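Local coordinates for uncharacterized protein MJ0690 (Methanocaldococcus jannaschii, PDB 3K32) that is uncharacterized but, by its predicted assignment, may serve as a subunit of a tRNA methyltransferase, with a fold of the HUP nucleotide-binding clan, at residues E96-R110 / L126-M139. Residues are numbered along the deposited sequence; the frame is centred on the assembly and turned at random.
Sequences EILADEYSILADGTR and LEMRKNIQYITPLM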
loop_
_atom_site.group_PDB
_atom_site.type_symbol
_atom_site.label_atom_id
_atom_site.label_comp_id
_atom_site.label_asym_id
_atom_site.label_seq_id
_atom_site.Cartn_x
_atom_site.Cartn_y
_atom_site.Cartn_z
ATOM N N GLU B 96 -14.247 -1.117 -13.851
ATOM C CA GLU B 96 -14.493 -1.944 -15.048
ATOM C C GLU B 96 -14.513 -1.107 -16.313
ATOM O O GLU B 96 -13.922 -1.484 -17.327
ATOM C CB GLU B 96 -15.831 -2.685 -14.981
ATOM C CG GLU B 96 -15.933 -3.733 -13.921
ATOM C CD GLU B 96 -15.065 -4.937 -14.192
ATOM O OE1 GLU B 96 -15.047 -5.424 -15.340
ATOM O OE2 GLU B 96 -14.407 -5.404 -13.242
ATOM N N ILE B 97 -15.228 0.013 -16.254
ATOM C CA ILE B 97 -15.339 0.917 -17.390
ATOM C C ILE B 97 -13.991 1.538 -17.735
ATOM O O ILE B 97 -13.574 1.533 -18.884
ATOM C CB ILE B 97 -16.364 2.040 -17.120
ATOM C CG1 ILE B 97 -17.771 1.454 -16.920
ATOM C CG2 ILE B 97 -16.360 3.048 -18.257
ATOM C CD1 ILE B 97 -18.831 2.496 -16.582
ATOM N N LEU B 98 -13.316 2.076 -16.732
ATOM C CA LEU B 98 -12.045 2.748 -16.958
ATOM C C LEU B 98 -10.964 1.775 -17.403
ATOM O O LEU B 98 -10.059 2.141 -18.144
ATOM C CB LEU B 98 -11.616 3.517 -15.706
ATOM C CG LEU B 98 -12.284 4.888 -15.526
ATOM C CD1 LEU B 98 -12.003 5.749 -16.714
ATOM C CD2 LEU B 98 -13.785 4.752 -15.384
ATOM N N ALA B 99 -11.079 0.526 -16.976
ATOM C CA ALA B 99 -10.106 -0.501 -17.357
ATOM C C ALA B 99 -10.115 -0.870 -18.845
ATOM O O ALA B 99 -9.243 -1.585 -19.308
ATOM C CB ALA B 99 -10.277 -1.747 -16.497
ATOM N N ASP B 100 -11.119 -0.413 -19.587
ATOM C CA ASP B 100 -11.161 -0.645 -21.031
ATOM C C ASP B 100 -10.345 0.412 -21.749
ATOM O O ASP B 100 -9.939 0.210 -22.895
ATOM C CB ASP B 100 -12.607 -0.652 -21.575
ATOM C CG ASP B 100 -13.407 -1.891 -21.142
ATOM O OD1 ASP B 100 -12.834 -2.997 -21.091
ATOM O OD2 ASP B 100 -14.617 -1.764 -20.857
ATOM N N GLU B 101 -10.092 1.533 -21.072
ATOM C CA GLU B 101 -9.421 2.675 -21.694
ATOM C C GLU B 101 -7.983 2.919 -21.230
ATOM O O GLU B 101 -7.179 3.433 -21.993
ATOM C CB GLU B 101 -10.241 3.956 -21.506
ATOM C CG GLU B 101 -11.501 4.020 -22.354
ATOM C CD GLU B 101 -12.740 4.370 -21.537
ATOM O OE1 GLU B 101 -13.813 3.784 -21.802
ATOM O OE2 GLU B 101 -12.641 5.223 -20.626
ATOM N N TYR B 102 -7.662 2.587 -19.984
ATOM C CA TYR B 102 -6.323 2.868 -19.472
ATOM C C TYR B 102 -5.732 1.614 -18.858
ATOM O O TYR B 102 -6.337 0.991 -17.992
ATOM C CB TYR B 102 -6.341 3.979 -18.417
ATOM C CG TYR B 102 -7.167 5.178 -18.791
ATOM C CD1 TYR B 102 -6.617 6.216 -19.532
ATOM C CD2 TYR B 102 -8.497 5.278 -18.399
ATOM C CE1 TYR B 102 -7.364 7.316 -19.884
ATOM C CE2 TYR B 102 -9.251 6.378 -18.746
ATOM C CZ TYR B 102 -8.677 7.391 -19.493
ATOM O OH TYR B 102 -9.418 8.484 -19.847
ATOM N N SER B 103 -4.540 1.251 -19.293
ATOM C CA SER B 103 -3.957 -0.003 -18.857
ATOM C C SER B 103 -3.266 0.105 -17.499
ATOM O O SER B 103 -2.914 -0.915 -16.925
ATOM C CB SER B 103 -2.995 -0.529 -19.907
ATOM O OG SER B 103 -2.007 0.447 -20.178
ATOM N N ILE B 104 -3.069 1.325 -16.991
ATOM C CA ILE B 104 -2.538 1.504 -15.638
ATOM C C ILE B 104 -3.405 2.419 -14.768
ATOM O O ILE B 104 -3.349 3.635 -14.873
ATOM C CB ILE B 104 -1.091 1.996 -15.624
ATOM C CG1 ILE B 104 -0.226 1.115 -16.527
ATOM C CG2 ILE B 104 -0.558 1.993 -14.200
ATOM C CD1 ILE B 104 1.259 1.334 -16.350
ATOM N N LEU B 105 -4.199 1.802 -13.898
ATOM C CA LEU B 105 -5.199 2.500 -13.110
ATOM C C LEU B 105 -4.783 2.537 -11.670
ATOM O O LEU B 105 -4.372 1.520 -11.112
ATOM C CB LEU B 105 -6.539 1.779 -13.199
ATOM C CG LEU B 105 -7.623 2.422 -14.055
ATOM C CD1 LEU B 105 -6.986 3.333 -15.084
ATOM C CD2 LEU B 105 -8.450 1.344 -14.728
ATOM N N ALA B 106 -4.904 3.711 -11.066
ATOM C CA ALA B 106 -4.612 3.877 -9.653
ATOM C C ALA B 106 -5.777 4.579 -8.964
ATOM O O ALA B 106 -6.526 5.321 -9.614
ATOM C CB ALA B 106 -3.330 4.672 -9.465
ATOM N N ASP B 107 -5.922 4.352 -7.654
ATOM C CA ASP B 107 -6.886 5.115 -6.871
ATOM C C ASP B 107 -6.365 5.350 -5.461
ATOM O O ASP B 107 -5.205 5.074 -5.179
ATOM C CB ASP B 107 -8.243 4.419 -6.846
ATOM C CG ASP B 107 -8.226 3.132 -6.032
ATOM O OD1 ASP B 107 -7.348 2.991 -5.153
ATOM O OD2 ASP B 107 -9.094 2.262 -6.274
ATOM N N GLY B 108 -7.234 5.842 -4.578
ATOM C CA GLY B 108 -6.835 6.313 -3.258
ATOM C C GLY B 108 -7.316 5.451 -2.111
ATOM O O GLY B 108 -7.388 5.900 -0.957
ATOM N N THR B 109 -7.647 4.206 -2.433
ATOM C CA THR B 109 -8.005 3.199 -1.440
ATOM C C THR B 109 -6.879 2.944 -0.435
ATOM O O THR B 109 -5.696 2.944 -0.780
ATOM C CB THR B 109 -8.378 1.891 -2.121
ATOM O OG1 THR B 109 -9.495 2.131 -2.981
ATOM C CG2 THR B 109 -8.788 0.870 -1.062
ATOM N N ARG B 110 -7.247 2.725 0.815
ATOM C CA ARG B 110 -6.244 2.692 1.862
ATOM C C ARG B 110 -6.540 1.602 2.888
ATOM O O ARG B 110 -7.664 1.119 2.980
ATOM C CB ARG B 110 -6.156 4.068 2.515
ATOM C CG ARG B 110 -7.472 4.523 3.119
ATOM C CD ARG B 110 -7.566 6.043 3.278
ATOM N NE ARG B 110 -7.964 6.654 2.020
ATOM C CZ ARG B 110 -8.982 7.492 1.874
ATOM N NH1 ARG B 110 -9.701 7.850 2.921
ATOM N NH2 ARG B 110 -9.264 7.983 0.675
ATOM N N LEU B 126 -9.813 -8.542 -12.216
ATOM C CA LEU B 126 -9.778 -7.273 -12.930
ATOM C C LEU B 126 -8.524 -7.135 -13.796
ATOM O O LEU B 126 -8.598 -6.739 -14.957
ATOM C CB LEU B 126 -9.870 -6.117 -11.924
ATOM C CG LEU B 126 -10.214 -4.710 -12.414
ATOM C CD1 LEU B 126 -8.987 -4.019 -12.947
ATOM C CD2 LEU B 126 -11.313 -4.754 -13.472
ATOM N N GLU B 127 -7.372 -7.477 -13.239
ATOM C CA GLU B 127 -6.126 -7.349 -13.983
ATOM C C GLU B 127 -5.995 -8.358 -15.127
ATOM O O GLU B 127 -5.445 -8.052 -16.183
ATOM C CB GLU B 127 -4.933 -7.487 -13.053
ATOM C CG GLU B 127 -4.845 -6.427 -12.004
ATOM C CD GLU B 127 -3.437 -6.325 -11.477
ATOM O OE1 GLU B 127 -2.680 -7.286 -11.703
ATOM O OE2 GLU B 127 -3.072 -5.300 -10.864
HETATM N N MSE B 128 -6.489 -9.567 -14.913
HETATM C CA MSE B 128 -6.355 -10.593 -15.928
HETATM C C MSE B 128 -7.374 -10.440 -17.053
HETATM O O MSE B 128 -7.069 -10.717 -18.212
HETATM C CB MSE B 128 -6.447 -11.987 -15.310
HETATM C CG MSE B 128 -6.513 -13.088 -16.363
HETATM SE SE MSE B 128 -6.694 -14.854 -15.592
HETATM C CE MSE B 128 -5.112 -14.813 -14.435
ATOM N N ARG B 129 -8.581 -10.000 -16.707
ATOM C CA ARG B 129 -9.650 -9.867 -17.683
ATOM C C ARG B 129 -9.420 -8.660 -18.570
ATOM O O ARG B 129 -9.772 -8.660 -19.751
ATOM C CB ARG B 129 -11.005 -9.737 -16.992
ATOM C CG ARG B 129 -11.557 -11.047 -16.425
ATOM C CD ARG B 129 -12.962 -10.864 -15.842
ATOM N NE ARG B 129 -12.975 -9.917 -14.731
ATOM C CZ ARG B 129 -13.482 -8.688 -14.796
ATOM N NH1 ARG B 129 -14.035 -8.250 -15.917
ATOM N NH2 ARG B 129 -13.438 -7.893 -13.742
ATOM N N LYS B 130 -8.831 -7.622 -17.999
ATOM C CA LYS B 130 -8.704 -6.365 -18.717
ATOM C C LYS B 130 -7.273 -6.148 -19.166
ATOM O O LYS B 130 -6.974 -5.181 -19.854
ATOM C CB LYS B 130 -9.149 -5.209 -17.825
ATOM C CG LYS B 130 -10.551 -5.374 -17.285
ATOM C CD LYS B 130 -11.593 -5.082 -18.329
ATOM C CE LYS B 130 -12.987 -4.961 -17.694
ATOM N NZ LYS B 130 -14.058 -4.718 -18.702
ATOM N N ASN B 131 -6.396 -7.070 -18.788
ATOM C CA ASN B 131 -4.977 -6.936 -19.073
ATOM C C ASN B 131 -4.458 -5.604 -18.607
ATOM O O ASN B 131 -3.924 -4.824 -19.385
ATOM C CB ASN B 131 -4.689 -7.068 -20.556
ATOM C CG ASN B 131 -3.225 -7.013 -20.839
ATOM O OD1 ASN B 131 -2.427 -7.354 -19.988
ATOM N ND2 ASN B 131 -2.860 -6.563 -22.017
ATOM N N ILE B 132 -4.610 -5.361 -17.318
ATOM C CA ILE B 132 -4.385 -4.047 -16.766
ATOM C C ILE B 132 -3.605 -4.118 -15.451
ATOM O O ILE B 132 -3.560 -5.172 -14.791
ATOM C CB ILE B 132 -5.755 -3.361 -16.586
ATOM C CG1 ILE B 132 -5.921 -2.245 -17.607
ATOM C CG2 ILE B 132 -5.986 -2.895 -15.168
ATOM C CD1 ILE B 132 -7.046 -1.348 -17.247
ATOM N N GLN B 133 -2.955 -3.012 -15.106
ATOM C CA GLN B 133 -2.301 -2.878 -13.808
ATOM C C GLN B 133 -3.157 -1.982 -12.944
ATOM O O GLN B 133 -3.513 -0.881 -13.352
ATOM C CB GLN B 133 -0.903 -2.269 -13.929
ATOM C CG GLN B 133 0.198 -3.250 -14.277
ATOM C CD GLN B 133 1.558 -2.578 -14.329
ATOM O OE1 GLN B 133 2.096 -2.323 -15.398
ATOM N NE2 GLN B 133 2.111 -2.277 -13.169
ATOM N N TYR B 134 -3.487 -2.476 -11.759
ATOM C CA TYR B 134 -4.209 -1.732 -10.732
ATOM C C TYR B 134 -3.270 -1.466 -9.533
ATOM O O TYR B 134 -2.704 -2.401 -8.954
ATOM C CB TYR B 134 -5.413 -2.558 -10.291
ATOM C CG TYR B 134 -6.292 -1.908 -9.239
ATOM C CD1 TYR B 134 -6.887 -0.664 -9.462
ATOM C CD2 TYR B 134 -6.567 -2.557 -8.042
ATOM C CE1 TYR B 134 -7.704 -0.088 -8.512
ATOM C CE2 TYR B 134 -7.388 -1.974 -7.078
ATOM C CZ TYR B 134 -7.952 -0.749 -7.326
ATOM O OH TYR B 134 -8.741 -0.178 -6.375
ATOM N N ILE B 135 -3.103 -0.194 -9.176
ATOM C CA ILE B 135 -2.140 0.215 -8.153
ATOM C C ILE B 135 -2.775 1.002 -7.018
ATOM O O ILE B 135 -3.417 2.008 -7.253
ATOM C CB ILE B 135 -1.039 1.099 -8.740
ATOM C CG1 ILE B 135 -0.291 0.347 -9.851
ATOM C CG2 ILE B 135 -0.116 1.592 -7.606
ATOM C CD1 ILE B 135 0.620 1.216 -10.681
ATOM N N THR B 136 -2.585 0.550 -5.784
ATOM C CA THR B 136 -3.162 1.243 -4.635
ATOM C C THR B 136 -2.080 1.646 -3.630
ATOM O O THR B 136 -1.801 0.960 -2.637
ATOM C CB THR B 136 -4.276 0.416 -3.986
ATOM O OG1 THR B 136 -3.727 -0.816 -3.523
ATOM C CG2 THR B 136 -5.382 0.124 -5.033
ATOM N N PRO B 137 -1.464 2.784 -3.903
ATOM C CA PRO B 137 -0.313 3.275 -3.161
ATOM C C PRO B 137 -0.575 3.288 -1.649
ATOM O O PRO B 137 0.321 2.981 -0.875
ATOM C CB PRO B 137 -0.144 4.682 -3.710
ATOM C CG PRO B 137 -0.736 4.645 -5.038
ATOM C CD PRO B 137 -1.891 3.721 -4.949
ATOM N N LEU B 138 -1.798 3.605 -1.240
ATOM C CA LEU B 138 -2.102 3.789 0.174
ATOM C C LEU B 138 -2.452 2.475 0.893
ATOM O O LEU B 138 -2.586 2.432 2.123
ATOM C CB LEU B 138 -3.244 4.803 0.328
ATOM C CG LEU B 138 -3.099 6.112 -0.469
ATOM C CD1 LEU B 138 -4.270 7.050 -0.184
ATOM C CD2 LEU B 138 -1.753 6.825 -0.206
HETATM N N MSE B 139 -2.611 1.400 0.137
HETATM C CA MSE B 139 -3.092 0.157 0.748
HETATM C C MSE B 139 -2.231 -0.268 1.935
HETATM O O MSE B 139 -2.740 -0.826 2.898
HETATM C CB MSE B 139 -3.209 -0.989 -0.281
HETATM C CG MSE B 139 -4.020 -2.164 0.231
HETATM SE SE MSE B 139 -5.853 -1.709 0.809
HETATM C CE MSE B 139 -6.437 -0.847 -0.797
#
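R129 grips E96 end-on, NH1 meeting OE1 at 3.1 Å and NH2 meeting OE2 at 2.7 Å. Each oxygen offers its syn lone pair, and the carboxylate and guanidinium lie nearly coplanar, 16° apart, as suits a two-pronged salt bridge joining helix 84-98 to helix 120-130. K130 crosses E96, its NZ 3.6 Å from OE1, and reaches D100 OD1 (3.2 Å), so a long flexible amine links two acids four residues apart. Replacing E96 with an alanine is likely to leave R129 NH1 and NH2 without their carboxylate, the guanidinium held less firmly through NE and S125, and K130 with D100 alone.

Beside the charged pairs the small A99 leaves room for the aliphatic part of K130 and for I132, which packs between A99 and L105, though the position of its CD1 is doubtful. On the sheet face bearing I104, A106 and I135, the branched I104 and I135 meet through CG2 and CD1 (3.8 Å).

Strands 104-106 and 133-135 run parallel as the two ends of a beta-alpha-beta crossover through helix 120-130, at one side of the five-stranded parallel sheet of this HUP-like fold. Their backbone bonds alternate: S103 O accepts from Q133 N, L105 N gives to Q133 O, and L105 O accepts from I135 N.

From within strand 133-135, Y134 OH donates to D107 OD2, just past strand 104-106, in a hydrogen bond modelled at 2.5 Å, the ring lying at 89° to the carboxylate; chi1 of -179° sets CG beside the carbonyl carbon, carrying the ring in the direction of D107. H91 shares OD2, while OD1 takes T109 N in an Asx turn, so the buried aspartate is held on both oxygens. Farther on, L138 CB packs against R110 CB at 3.7 Å.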